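Local coordinates for protein orotidine 5'-phosphate decarboxylase (Methanocaldococcus jannaschii, PDB 4LUI) that catalyses the decarboxylation of orotidine 5'-monophosphate to UMP, the last step of de novo UMP biosynthesis, as a homodimer of TIM barrels, at residues Ala78-Ala83 with Lys94-Tyr99; Asn125-Met130 with Asn205-Val210; Leu31-Ala36 with Gly61-Lys66. One frame throughout, in Å; residues are numbered along the deposited sequence.

Contact 1 (Ala78-Ala83 with Lys94-Tyr99); sequences ADFKVA and KITLKY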
ATOM      1  N   ALA B  78      10.135  -0.150   6.055  1.00 12.30           N
ATOM      2  CA  ALA B  78       9.051   0.609   5.436  1.00 12.72           C
ATOM      3  C   ALA B  78       7.778  -0.216   5.375  1.00 12.60           C
ATOM      4  O   ALA B  78       7.701  -1.201   4.632  1.00 13.37           O
ATOM      5  CB  ALA B  78       9.450   1.069   4.050  1.00 12.59           C
ATOM      6  N   ASP B  79       6.785   0.182   6.166  1.00 12.07           N
ATOM      7  CA  ASP B  79       5.541  -0.563   6.240  1.00 12.81           C
ATOM      8  C   ASP B  79       4.610  -0.027   5.156  1.00 11.17           C
ATOM      9  O   ASP B  79       3.711   0.776   5.421  1.00 12.94           O
ATOM     10  CB  ASP B  79       4.926  -0.418   7.629  1.00 12.54           C
ATOM     11  CG  ASP B  79       3.751  -1.349   7.855  1.00 13.72           C
ATOM     12  OD1 ASP B  79       3.379  -2.096   6.916  1.00 12.99           O
ATOM     13  OD2 ASP B  79       3.191  -1.320   8.971  1.00 18.64           O
ATOM     14  N   PHE B  80       4.857  -0.469   3.924  1.00 10.35           N
ATOM     15  CA  PHE B  80       4.181   0.092   2.757  1.00  9.16           C
ATOM     16  C   PHE B  80       3.120  -0.846   2.184  1.00 12.36           C
ATOM     17  O   PHE B  80       2.482  -0.519   1.171  1.00 15.52           O
ATOM     18  CB  PHE B  80       5.213   0.407   1.682  1.00 12.90           C
ATOM     19  CG  PHE B  80       6.014   1.654   1.947  1.00 12.77           C
ATOM     20  CD1 PHE B  80       5.804   2.414   3.090  1.00 12.26           C
ATOM     21  CD2 PHE B  80       6.978   2.067   1.037  1.00 12.02           C
ATOM     22  CE1 PHE B  80       6.553   3.580   3.329  1.00 13.20           C
ATOM     23  CE2 PHE B  80       7.717   3.231   1.255  1.00 11.79           C
ATOM     24  CZ  PHE B  80       7.510   3.987   2.410  1.00 15.04           C
ATOM     25  N   LYS B  81       2.939  -1.991   2.833  1.00 10.92           N
ATOM     26  CA  LYS B  81       1.873  -2.929   2.460  1.00 12.99           C
ATOM     27  C   LYS B  81       1.808  -3.159   0.944  1.00 10.91           C
ATOM     28  O   LYS B  81       0.723  -3.106   0.352  1.00 11.03           O
ATOM     29  CB  LYS B  81       0.508  -2.393   2.930  1.00 13.20           C
ATOM     30  CG  LYS B  81       0.357  -2.244   4.452  1.00 17.44           C
ATOM     31  CD  LYS B  81       0.694  -3.531   5.186  1.00 15.38           C
ATOM     32  CE  LYS B  81       0.087  -3.555   6.599  1.00 16.32           C
ATOM     33  NZ  LYS B  81       0.660  -2.483   7.472  1.00 13.58           N
ATOM     34  N   VAL B  82       2.960  -3.391   0.322  1.00  9.99           N
ATOM     35  CA  VAL B  82       3.067  -3.383  -1.137  1.00  9.49           C
ATOM     36  C   VAL B  82       2.117  -4.426  -1.722  1.00 11.05           C
ATOM     37  O   VAL B  82       2.096  -5.577  -1.274  1.00 12.22           O
ATOM     38  CB  VAL B  82       4.505  -3.682  -1.603  1.00 11.91           C
ATOM     39  CG1 VAL B  82       4.613  -3.492  -3.095  1.00 16.77           C
ATOM     40  CG2 VAL B  82       5.503  -2.760  -0.883  1.00 15.61           C
ATOM     41  N   ALA B  83       1.316  -4.012  -2.695  1.00 12.88           N
ATOM     42  CA  ALA B  83       0.199  -4.830  -3.123  1.00 14.13           C
ATOM     43  C   ALA B  83      -0.167  -4.551  -4.571  1.00 10.70           C
ATOM     44  O   ALA B  83      -1.333  -4.328  -4.886  1.00 13.64           O
ATOM     45  CB  ALA B  83      -1.007  -4.585  -2.201  1.00 13.18           C
ATOM     46  N   LYS B  94      12.516  -0.668  -5.371  1.00 13.78           N
ATOM     47  CA  LYS B  94      13.771   0.020  -5.668  1.00 14.67           C
ATOM     48  C   LYS B  94      13.847   1.373  -4.966  1.00 20.23           C
ATOM     49  O   LYS B  94      14.847   1.704  -4.315  1.00 19.08           O
ATOM     50  CB  LYS B  94      13.959   0.201  -7.175  1.00 15.68           C
ATOM     51  CG  LYS B  94      14.296  -1.083  -7.904  1.00 21.92           C
ATOM     52  CD  LYS B  94      14.663  -0.808  -9.348  1.00 31.04           C
ATOM     53  CE  LYS B  94      14.890  -2.101 -10.116  1.00 35.52           C
ATOM     54  NZ  LYS B  94      15.236  -1.821 -11.537  1.00 40.64           N
ATOM     55  N   ILE B  95      12.795   2.168  -5.090  1.00 14.88           N
ATOM     56  CA  ILE B  95      12.851   3.509  -4.501  1.00 14.25           C
ATOM     57  C   ILE B  95      12.842   3.441  -2.973  1.00 16.98           C
ATOM     58  O   ILE B  95      13.498   4.239  -2.302  1.00 19.89           O
ATOM     59  CB  ILE B  95      11.726   4.430  -5.043  1.00 17.49           C
ATOM     60  CG1 ILE B  95      11.946   5.876  -4.593  1.00 25.81           C
ATOM     61  CG2 ILE B  95      10.357   3.937  -4.620  1.00 22.86           C
ATOM     62  CD1 ILE B  95      11.241   6.889  -5.478  1.00 31.08           C
ATOM     63  N   THR B  96      12.117   2.467  -2.433  1.00 14.26           N
ATOM     64  CA  THR B  96      11.940   2.354  -0.989  1.00 11.99           C
ATOM     65  C   THR B  96      13.212   1.846  -0.326  1.00 16.35           C
ATOM     66  O   THR B  96      13.640   2.372   0.712  1.00 16.32           O
ATOM     67  CB  THR B  96      10.765   1.423  -0.662  1.00 12.17           C
ATOM     68  OG1 THR B  96       9.558   1.990  -1.193  1.00 14.17           O
ATOM     69  CG2 THR B  96      10.612   1.259   0.836  1.00 13.92           C
ATOM     70  N   LEU B  97      13.833   0.840  -0.938  1.00 14.46           N
ATOM     71  CA  LEU B  97      15.011   0.219  -0.350  1.00 16.11           C
ATOM     72  C   LEU B  97      16.304   0.984  -0.626  1.00 17.81           C
ATOM     73  O   LEU B  97      17.381   0.571  -0.179  1.00 18.26           O
ATOM     74  CB  LEU B  97      15.129  -1.243  -0.800  1.00 15.51           C
ATOM     75  CG  LEU B  97      13.986  -2.140  -0.311  1.00 12.21           C
ATOM     76  CD1 LEU B  97      14.135  -3.548  -0.907  1.00 14.83           C
ATOM     77  CD2 LEU B  97      13.933  -2.190   1.217  1.00 13.04           C
ATOM     78  N   LYS B  98      16.205   2.109  -1.331  1.00 16.53           N
ATOM     79  CA  LYS B  98      17.349   2.996  -1.473  1.00 19.07           C
ATOM     80  C   LYS B  98      17.840   3.447  -0.095  1.00 17.15           C
ATOM     81  O   LYS B  98      19.045   3.479   0.155  1.00 20.47           O
ATOM     82  CB  LYS B  98      16.985   4.205  -2.331  1.00 19.50           C
ATOM     83  CG  LYS B  98      18.138   5.163  -2.579  1.00 24.99           C
ATOM     84  CD  LYS B  98      17.776   6.198  -3.638  1.00 37.70           C
ATOM     85  CE  LYS B  98      18.941   7.136  -3.905  1.00 42.79           C
ATOM     86  NZ  LYS B  98      20.179   6.370  -4.222  1.00 45.01           N
ATOM     87  N   TYR B  99      16.897   3.772   0.794  1.00 17.51           N
ATOM     88  CA  TYR B  99      17.232   4.229   2.143  1.00 20.56           C
ATOM     89  C   TYR B  99      16.749   3.307   3.262  1.00 15.32           C
ATOM     90  O   TYR B  99      17.386   3.233   4.318  1.00 17.94           O
ATOM     91  CB  TYR B  99      16.734   5.657   2.381  1.00 21.68           C
ATOM     92  CG  TYR B  99      17.270   6.638   1.369  1.00 25.02           C
ATOM     93  CD1 TYR B  99      18.632   6.869   1.260  1.00 24.66           C
ATOM     94  CD2 TYR B  99      16.416   7.322   0.510  1.00 30.38           C
ATOM     95  CE1 TYR B  99      19.136   7.753   0.327  1.00 27.92           C
ATOM     96  CE2 TYR B  99      16.912   8.216  -0.428  1.00 29.52           C
ATOM     97  CZ  TYR B  99      18.274   8.426  -0.514  1.00 32.03           C
ATOM     98  OH  TYR B  99      18.788   9.312  -1.443  1.00 33.82           O
TER
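Thr-96 pushes both branches of its side chain from helix 86-97 against Ala-78 and Phe-80 on strand 75-82, the first two elements of a beta-alpha-beta unit of the TIM barrel. The interaction across the segments is van der Waals packing. Ala-78 CB and Thr-96 CG2 meet methyl to methyl at 3.4 Å, closer than carbons usually pack. The first torsion of Thr-96 (chi1 -62°, measured to OG1) turns CG2 away from the backbone N and sets OG1 beside it; CG2 thereby reaches Ala-78 CB and the Phe-80 ring, while OG1 comes to the ring edge.

The aromatic part of the contact has two directions. Thr-96 OG1 lies near the plane of the Phe-80 ring, 3.3 Å from Phe-80 CE2. Ala-78 CB, from the same strand as the ring, sits instead over the ring centre, 3.7 Å above the plane. Phe-80 also stacks with Tyr-54, and Leu-58 of the second subunit packs on both Phe-80 and Thr-96.

The polar interactions lie within the segments or beyond them. Thr-96 OG1 is hydrogen-bonded to Ile-92 O, one turn back in its own helix. On the strand, Lys-81 NZ, of the predicted proton donor, forms a salt bridge to Asp-79 OD1 at 2.8 Å; Asp-79 also pairs with Lys-51, and Lys-81 with Asp-84 of the second subunit.

Chemically, then, strand and helix are joined by van der Waals packing without a hydrogen bond between the segments, the hydroxyl that touches the ring being bonded within its own helix. Asp-79 and Lys-81, which belong to the predicted substrate site, make no contact with segment 94-99.

Contact 2 (Asn125-Met130 with Asn205-Val210); sequences NKKVIM and NDYVIV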
ATOM      1  N   ASN B 125      21.041  -6.742  -0.367  1.00 23.14           N
ATOM      2  CA  ASN B 125      21.165  -7.377   0.947  1.00 22.10           C
ATOM      3  C   ASN B 125      20.204  -6.742   1.947  1.00 23.87           C
ATOM      4  O   ASN B 125      20.573  -6.422   3.083  1.00 21.32           O
ATOM      5  CB  ASN B 125      22.608  -7.308   1.466  1.00 24.82           C
ATOM      6  CG  ASN B 125      22.826  -8.174   2.689  1.00 24.81           C
ATOM      7  OD1 ASN B 125      22.119  -9.162   2.891  1.00 32.21           O
ATOM      8  ND2 ASN B 125      23.806  -7.809   3.518  1.00 29.36           N
ATOM      9  N   LYS B 126      18.960  -6.563   1.516  1.00 16.09           N
ATOM     10  CA  LYS B 126      17.940  -5.981   2.370  1.00 14.35           C
ATOM     11  C   LYS B 126      16.759  -6.936   2.503  1.00 15.71           C
ATOM     12  O   LYS B 126      16.740  -7.991   1.852  1.00 21.22           O
ATOM     13  CB  LYS B 126      17.556  -4.582   1.871  1.00 22.00           C
ATOM     14  CG  LYS B 126      18.700  -3.581   2.115  1.00 18.37           C
ATOM     15  CD  LYS B 126      18.409  -2.194   1.605  1.00 18.22           C
ATOM     16  CE  LYS B 126      19.473  -1.232   2.123  1.00 20.24           C
ATOM     17  NZ  LYS B 126      19.196   0.172   1.738  1.00 17.16           N
ATOM     18  N   LYS B 127      15.814  -6.593   3.372  1.00 15.56           N
ATOM     19  CA  LYS B 127      14.777  -7.525   3.804  1.00 16.44           C
ATOM     20  C   LYS B 127      13.408  -7.324   3.157  1.00 15.16           C
ATOM     21  O   LYS B 127      12.962  -6.191   2.908  1.00 14.56           O
ATOM     22  CB  LYS B 127      14.598  -7.459   5.321  1.00 15.39           C
ATOM     23  CG  LYS B 127      15.806  -7.878   6.129  1.00 17.14           C
ATOM     24  CD  LYS B 127      15.492  -7.755   7.613  1.00 18.60           C
ATOM     25  CE  LYS B 127      16.690  -8.133   8.464  1.00 20.42           C
ATOM     26  NZ  LYS B 127      16.366  -7.901   9.897  1.00 24.35           N
ATOM     27  N   VAL B 128      12.736  -8.445   2.927  1.00 14.56           N
ATOM     28  CA  VAL B 128      11.321  -8.452   2.550  1.00 15.04           C
ATOM     29  C   VAL B 128      10.514  -9.158   3.644  1.00 14.24           C
ATOM     30  O   VAL B 128      10.870 -10.242   4.095  1.00 14.00           O
ATOM     31  CB  VAL B 128      11.122  -9.171   1.220  1.00 15.76           C
ATOM     32  CG1 VAL B 128       9.634  -9.198   0.821  1.00 17.85           C
ATOM     33  CG2 VAL B 128      11.953  -8.512   0.158  1.00 17.42           C
ATOM     34  N   ILE B 129       9.433  -8.524   4.072  1.00 14.11           N
ATOM     35  CA  ILE B 129       8.654  -8.990   5.199  1.00 14.47           C
ATOM     36  C   ILE B 129       7.216  -9.119   4.704  1.00 11.15           C
ATOM     37  O   ILE B 129       6.678  -8.181   4.130  1.00 13.52           O
ATOM     38  CB  ILE B 129       8.727  -7.954   6.337  1.00 13.52           C
ATOM     39  CG1 ILE B 129      10.172  -7.834   6.857  1.00 15.33           C
ATOM     40  CG2 ILE B 129       7.751  -8.287   7.446  1.00 16.88           C
ATOM     41  CD1 ILE B 129      10.472  -6.516   7.559  1.00 20.93           C
ATOM     42  N   MET B 130       6.598 -10.278   4.891  1.00 14.12           N
ATOM     43  CA  MET B 130       5.247 -10.479   4.358  1.00 11.96           C
ATOM     44  C   MET B 130       4.176 -10.379   5.438  1.00 12.70           C
ATOM     45  O   MET B 130       4.291 -11.015   6.492  1.00 13.73           O
ATOM     46  CB  MET B 130       5.132 -11.857   3.687  1.00 11.60           C
ATOM     47  CG  MET B 130       3.738 -12.099   3.092  1.00 10.45           C
ATOM     48  SD  MET B 130       3.473 -13.810   2.577  1.00 16.80           S
ATOM     49  CE  MET B 130       4.851 -13.987   1.462  1.00 18.81           C
ATOM     50  N   ASN B 205      15.338 -13.310  17.383  1.00 20.77           N
ATOM     51  CA  ASN B 205      15.142 -12.969  15.981  1.00 16.48           C
ATOM     52  C   ASN B 205      13.751 -12.451  15.651  1.00 17.97           C
ATOM     53  O   ASN B 205      13.502 -11.998  14.532  1.00 17.44           O
ATOM     54  CB  ASN B 205      15.516 -14.144  15.093  1.00 21.21           C
ATOM     55  CG  ASN B 205      16.997 -14.431  15.142  1.00 23.74           C
ATOM     56  OD1 ASN B 205      17.815 -13.541  14.888  1.00 26.27           O
ATOM     57  ND2 ASN B 205      17.355 -15.647  15.516  1.00 22.95           N
ATOM     58  N   ASP B 206      12.850 -12.494  16.629  1.00 16.42           N
ATOM     59  CA  ASP B 206      11.536 -11.866  16.467  1.00 17.30           C
ATOM     60  C   ASP B 206      11.582 -10.394  16.884  1.00 17.75           C
ATOM     61  O   ASP B 206      12.551  -9.946  17.505  1.00 17.68           O
ATOM     62  CB  ASP B 206      10.488 -12.607  17.301  1.00 14.46           C
ATOM     63  CG  ASP B 206      10.337 -14.064  16.885  1.00 16.07           C
ATOM     64  OD1 ASP B 206      10.353 -14.344  15.671  1.00 18.53           O
ATOM     65  OD2 ASP B 206      10.203 -14.924  17.775  1.00 20.84           O
ATOM     66  N   TYR B 207      10.536  -9.650  16.532  1.00 15.22           N
ATOM     67  CA  TYR B 207      10.401  -8.257  16.954  1.00 15.66           C
ATOM     68  C   TYR B 207       9.046  -8.055  17.610  1.00 15.55           C
ATOM     69  O   TYR B 207       8.038  -8.607  17.153  1.00 13.87           O
ATOM     70  CB  TYR B 207      10.439  -7.303  15.758  1.00 16.07           C
ATOM     71  CG  TYR B 207      11.670  -7.314  14.882  1.00 18.56           C
ATOM     72  CD1 TYR B 207      11.908  -8.364  13.990  1.00 17.78           C
ATOM     73  CD2 TYR B 207      12.555  -6.241  14.892  1.00 16.94           C
ATOM     74  CE1 TYR B 207      13.019  -8.361  13.162  1.00 20.24           C
ATOM     75  CE2 TYR B 207      13.670  -6.226  14.061  1.00 17.68           C
ATOM     76  CZ  TYR B 207      13.888  -7.288  13.195  1.00 20.10           C
ATOM     77  OH  TYR B 207      14.991  -7.291  12.371  1.00 25.95           O
ATOM     78  N   VAL B 208       9.013  -7.253  18.667  1.00 13.42           N
ATOM     79  CA  VAL B 208       7.741  -6.758  19.174  1.00 14.49           C
ATOM     80  C   VAL B 208       7.621  -5.280  18.831  1.00 14.02           C
ATOM     81  O   VAL B 208       8.596  -4.525  18.912  1.00 16.68           O
ATOM     82  CB  VAL B 208       7.553  -6.971  20.698  1.00 19.97           C
ATOM     83  CG1 VAL B 208       7.328  -8.448  21.012  1.00 21.12           C
ATOM     84  CG2 VAL B 208       8.743  -6.412  21.482  1.00 22.13           C
ATOM     85  N   ILE B 209       6.420  -4.887  18.433  1.00 12.12           N
ATOM     86  CA  ILE B 209       6.153  -3.510  18.025  1.00 13.36           C
ATOM     87  C   ILE B 209       5.517  -2.736  19.167  1.00 15.67           C
ATOM     88  O   ILE B 209       4.582  -3.210  19.810  1.00 14.77           O
ATOM     89  CB  ILE B 209       5.168  -3.453  16.858  1.00 14.24           C
ATOM     90  CG1 ILE B 209       5.666  -4.270  15.665  1.00 19.60           C
ATOM     91  CG2 ILE B 209       4.921  -2.007  16.432  1.00 15.11           C
ATOM     92  CD1 ILE B 209       4.585  -4.431  14.599  1.00 19.35           C
ATOM     93  N   VAL B 210       6.014  -1.529  19.396  1.00 11.99           N
ATOM     94  CA  VAL B 210       5.358  -0.566  20.280  1.00 13.73           C
ATOM     95  C   VAL B 210       5.241   0.726  19.493  1.00 13.23           C
ATOM     96  O   VAL B 210       6.170   1.105  18.774  1.00 15.39           O
ATOM     97  CB  VAL B 210       6.161  -0.344  21.575  1.00 12.62           C
ATOM     98  CG1 VAL B 210       5.512   0.721  22.451  1.00 14.49           C
ATOM     99  CG2 VAL B 210       6.299  -1.662  22.344  1.00 13.33           C
TER
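Tyr-207 OH, inside the eight-stranded TIM barrel, is hydrogen-bonded to Glu-75 OE1 and, weakly, to Lys-23 NZ. Across the contact, Lys-127 NZ lies 2.9 Å from Tyr-207 OH. Lys-127 is on strand 127-131 and Tyr-207 on strand 207-210, which are not neighbours in the sheet, so the two side chains meet across the barrel interior rather than along a strand edge. They arrive from opposite directions. The lysine covers the distance with a fully extended chain, chi2 to chi4 all near 180°, which carries its ammonium group inward from the strand.

Glu-75, which lies outside both segments, is the common partner: its OE2 pairs with Lys-127 NZ in a salt bridge while its OE1 bonds to the phenol, and the ion pair would probably favour an ionised Glu-75. Next to the polar groups, Met-25 and Ile-184 touch Tyr-207.

The ammonium group reaches the phenol at the ring edge, near the ring plane, and beyond the hydroxyl the nearest ring atom, Tyr-207 CZ, is 4.2 Å from Lys-127 NZ.

Contact 3 (Leu31-Ala36 with Gly61-Lys66); sequences LDRDRA and GTEIIK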
ATOM      1  N   LEU B  31       2.909  12.268  11.826  1.00 16.47           N
ATOM      2  CA  LEU B  31       2.779  12.866  10.501  1.00 17.60           C
ATOM      3  C   LEU B  31       3.855  13.896  10.225  1.00 18.89           C
ATOM      4  O   LEU B  31       4.219  14.133   9.074  1.00 24.56           O
ATOM      5  CB  LEU B  31       1.419  13.536  10.365  1.00 16.15           C
ATOM      6  CG  LEU B  31       0.182  12.647  10.486  1.00 20.38           C
ATOM      7  CD1 LEU B  31      -1.057  13.515  10.418  1.00 26.47           C
ATOM      8  CD2 LEU B  31       0.158  11.604   9.380  1.00 22.35           C
ATOM      9  N   ASP B  32       4.355  14.513  11.285  1.00 18.57           N
ATOM     10  CA  ASP B  32       5.272  15.633  11.156  1.00 20.28           C
ATOM     11  C   ASP B  32       6.725  15.167  11.183  1.00 24.49           C
ATOM     12  O   ASP B  32       7.139  14.424  12.079  1.00 17.57           O
ATOM     13  CB  ASP B  32       5.008  16.626  12.279  1.00 22.35           C
ATOM     14  CG  ASP B  32       5.974  17.776  12.270  1.00 31.92           C
ATOM     15  OD1 ASP B  32       5.743  18.744  11.514  1.00 38.92           O
ATOM     16  OD2 ASP B  32       6.965  17.711  13.020  1.00 29.51           O
ATOM     17  N   ARG B  33       7.509  15.610  10.205  1.00 29.21           N
ATOM     18  CA  ARG B  33       8.859  15.076  10.067  1.00 31.97           C
ATOM     19  C   ARG B  33       9.788  15.543  11.186  1.00 27.35           C
ATOM     20  O   ARG B  33      10.654  14.777  11.610  1.00 24.47           O
ATOM     21  CB  ARG B  33       9.451  15.355   8.680  1.00 38.38           C
ATOM     22  CG  ARG B  33       9.916  16.772   8.473  1.00 37.72           C
ATOM     23  CD  ARG B  33      10.465  16.981   7.066  1.00 37.66           C
ATOM     24  NE  ARG B  33      11.728  16.287   6.822  1.00 28.96           N
ATOM     25  CZ  ARG B  33      12.900  16.669   7.320  1.00 34.74           C
ATOM     26  NH1 ARG B  33      12.977  17.727   8.116  1.00 37.06           N
ATOM     27  NH2 ARG B  33      13.999  15.989   7.031  1.00 39.82           N
ATOM     28  N   ASP B  34       9.593  16.770  11.674  1.00 27.08           N
ATOM     29  CA  ASP B  34      10.373  17.295  12.801  1.00 21.62           C
ATOM     30  C   ASP B  34      10.133  16.439  14.043  1.00 22.18           C
ATOM     31  O   ASP B  34      11.072  16.063  14.752  1.00 21.40           O
ATOM     32  CB  ASP B  34       9.992  18.746  13.126  1.00 29.43           C
ATOM     33  CG  ASP B  34      10.368  19.720  12.023  1.00 37.26           C
ATOM     34  OD1 ASP B  34      11.206  19.365  11.163  1.00 34.94           O
ATOM     35  OD2 ASP B  34       9.827  20.851  12.030  1.00 39.28           O
ATOM     36  N   ARG B  35       8.864  16.146  14.305  1.00 21.60           N
ATOM     37  CA  ARG B  35       8.503  15.314  15.445  1.00 22.72           C
ATOM     38  C   ARG B  35       9.128  13.927  15.309  1.00 16.66           C
ATOM     39  O   ARG B  35       9.654  13.377  16.273  1.00 16.41           O
ATOM     40  CB  ARG B  35       6.984  15.203  15.555  1.00 21.84           C
ATOM     41  CG  ARG B  35       6.492  14.321  16.684  1.00 22.68           C
ATOM     42  CD  ARG B  35       6.820  14.889  18.059  1.00 25.86           C
ATOM     43  NE  ARG B  35       6.307  14.014  19.120  1.00 26.59           N
ATOM     44  CZ  ARG B  35       6.703  14.055  20.388  1.00 28.00           C
ATOM     45  NH1 ARG B  35       7.623  14.931  20.775  1.00 28.04           N
ATOM     46  NH2 ARG B  35       6.187  13.210  21.271  1.00 31.35           N
ATOM     47  N   ALA B  36       9.054  13.367  14.103  1.00 14.75           N
ATOM     48  CA  ALA B  36       9.615  12.049  13.827  1.00 13.64           C
ATOM     49  C   ALA B  36      11.109  12.050  14.123  1.00 17.83           C
ATOM     50  O   ALA B  36      11.632  11.135  14.753  1.00 17.41           O
ATOM     51  CB  ALA B  36       9.354  11.654  12.376  1.00 14.34           C
ATOM     52  N   GLY B  61       8.218  12.588   0.946  1.00 20.40           N
ATOM     53  CA  GLY B  61       8.914  11.567   0.186  1.00 24.89           C
ATOM     54  C   GLY B  61       9.979  10.860   1.006  1.00 23.59           C
ATOM     55  O   GLY B  61      10.136  11.104   2.207  1.00 21.79           O
ATOM     56  N   THR B  62      10.729   9.993   0.338  1.00 20.29           N
ATOM     57  CA  THR B  62      11.675   9.117   1.008  1.00 18.13           C
ATOM     58  C   THR B  62      12.864   9.825   1.661  1.00 17.29           C
ATOM     59  O   THR B  62      13.637   9.178   2.357  1.00 18.29           O
ATOM     60  CB  THR B  62      12.165   8.010   0.061  1.00 19.79           C
ATOM     61  OG1 THR B  62      12.726   8.602  -1.117  1.00 22.49           O
ATOM     62  CG2 THR B  62      10.995   7.119  -0.330  1.00 17.44           C
ATOM     63  N   GLU B  63      13.008  11.133   1.454  1.00 16.50           N
ATOM     64  CA  GLU B  63      14.059  11.890   2.136  1.00 22.18           C
ATOM     65  C   GLU B  63      14.023  11.642   3.646  1.00 21.57           C
ATOM     66  O   GLU B  63      15.065  11.578   4.286  1.00 22.42           O
ATOM     67  CB  GLU B  63      13.982  13.399   1.831  1.00 25.36           C
ATOM     68  CG  GLU B  63      12.733  14.116   2.354  1.00 25.71           C
ATOM     69  CD  GLU B  63      12.867  14.570   3.804  1.00 29.65           C
ATOM     70  OE1 GLU B  63      11.831  14.859   4.444  1.00 29.75           O
ATOM     71  OE2 GLU B  63      14.011  14.641   4.301  1.00 30.80           O
ATOM     72  N   ILE B  64      12.823  11.475   4.204  1.00 20.98           N
ATOM     73  CA  ILE B  64      12.693  11.288   5.649  1.00 17.27           C
ATOM     74  C   ILE B  64      13.318   9.967   6.108  1.00 18.66           C
ATOM     75  O   ILE B  64      13.863   9.881   7.200  1.00 19.62           O
ATOM     76  CB  ILE B  64      11.209  11.430   6.138  1.00 20.52           C
ATOM     77  CG1 ILE B  64      11.134  11.467   7.666  1.00 19.04           C
ATOM     78  CG2 ILE B  64      10.332  10.309   5.602  1.00 19.65           C
ATOM     79  CD1 ILE B  64      11.988  12.546   8.303  1.00 22.72           C
ATOM     80  N   ILE B  65      13.236   8.935   5.271  1.00 15.76           N
ATOM     81  CA  ILE B  65      13.877   7.661   5.581  1.00 15.52           C
ATOM     82  C   ILE B  65      15.399   7.821   5.610  1.00 20.37           C
ATOM     83  O   ILE B  65      16.073   7.314   6.510  1.00 21.38           O
ATOM     84  CB  ILE B  65      13.486   6.590   4.552  1.00 14.52           C
ATOM     85  CG1 ILE B  65      11.963   6.459   4.484  1.00 17.29           C
ATOM     86  CG2 ILE B  65      14.149   5.243   4.897  1.00 19.09           C
ATOM     87  CD1 ILE B  65      11.483   5.449   3.457  1.00 17.79           C
ATOM     88  N   LYS B  66      15.923   8.536   4.621  1.00 19.40           N
ATOM     89  CA  LYS B  66      17.348   8.880   4.555  1.00 21.15           C
ATOM     90  C   LYS B  66      17.788   9.604   5.821  1.00 26.66           C
ATOM     91  O   LYS B  66      18.819   9.278   6.406  1.00 30.30           O
ATOM     92  CB  LYS B  66      17.635   9.760   3.330  1.00 23.02           C
ATOM     93  CG  LYS B  66      19.089  10.241   3.214  1.00 27.76           C
ATOM     94  CD  LYS B  66      19.351  11.048   1.928  1.00 32.32           C
ATOM     95  CE  LYS B  66      18.645  12.404   1.936  1.00 36.40           C
ATOM     96  NZ  LYS B  66      19.097  13.305   0.822  1.00 40.58           N
TER
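Two outer helices of the TIM barrel, 33-43 and 63-72, are joined near their first turns by a salt bridge between Arg-33 and Glu-63. The arginine grips the carboxylate side-on, one nitrogen to each oxygen: Arg-33 NE donates to Glu-63 OE1 at 2.8 Å, and Arg-33 NH2 donates to Glu-63 OE2 at 3.0 Å. Both oxygens use their syn lone pairs. The fit is not flat, since guanidinium and carboxylate planes are 36° apart and the N-H...O angles are bent, 144° and 140°. The Glu-63 chain bends at chi2, which turns its carboxylate toward the arginine, and its OE1 is also bonded to Thr-60 OG1.

Nearer the backbone, Ile-64 CD1 packs 3.8 Å from Arg-33 CB. Replacing Arg-33 with a leucine would probably leave the Glu-63 carboxylate without its charged mate, held only at OE1 by Thr-60 among the bonds described, and more able to turn. Asp-32 is the N-cap of helix 33-43, with Asp-32 OD2 accepting from Arg-35 N at 2.8 Å.

Helix 54-60 completes the setting: Leu-56 touches Ala-36, Val-57 touches Ile-64 and Thr-60 touches Arg-33, while Thr-62 makes backbone hydrogen bonds to the second subunit.

Overall arrangement
Along the chain the segments come as 31-36 and 61-66, then 78-83 and 94-99, then 125-130 and 205-210, so contact 3 closes before contact 1 opens, and contact 1 before contact 2. Contacts 1 and 2 share the barrel sheet; their centres are about 13 Å apart and Lys-126 NZ probably hydrogen-bonds to Leu-97 O. Contacts 1 and 3, about 14 Å apart between centres, touch where Tyr-99 packs on Ile-65 and Lys-66. Contacts 2 and 3 do not touch, with about 20 Å between centres. Contacts 1 and 3 lie on the side of the barrel that meets the second subunit of the homodimer, whereas no other chain of the assembly touches contact 2, in the barrel interior.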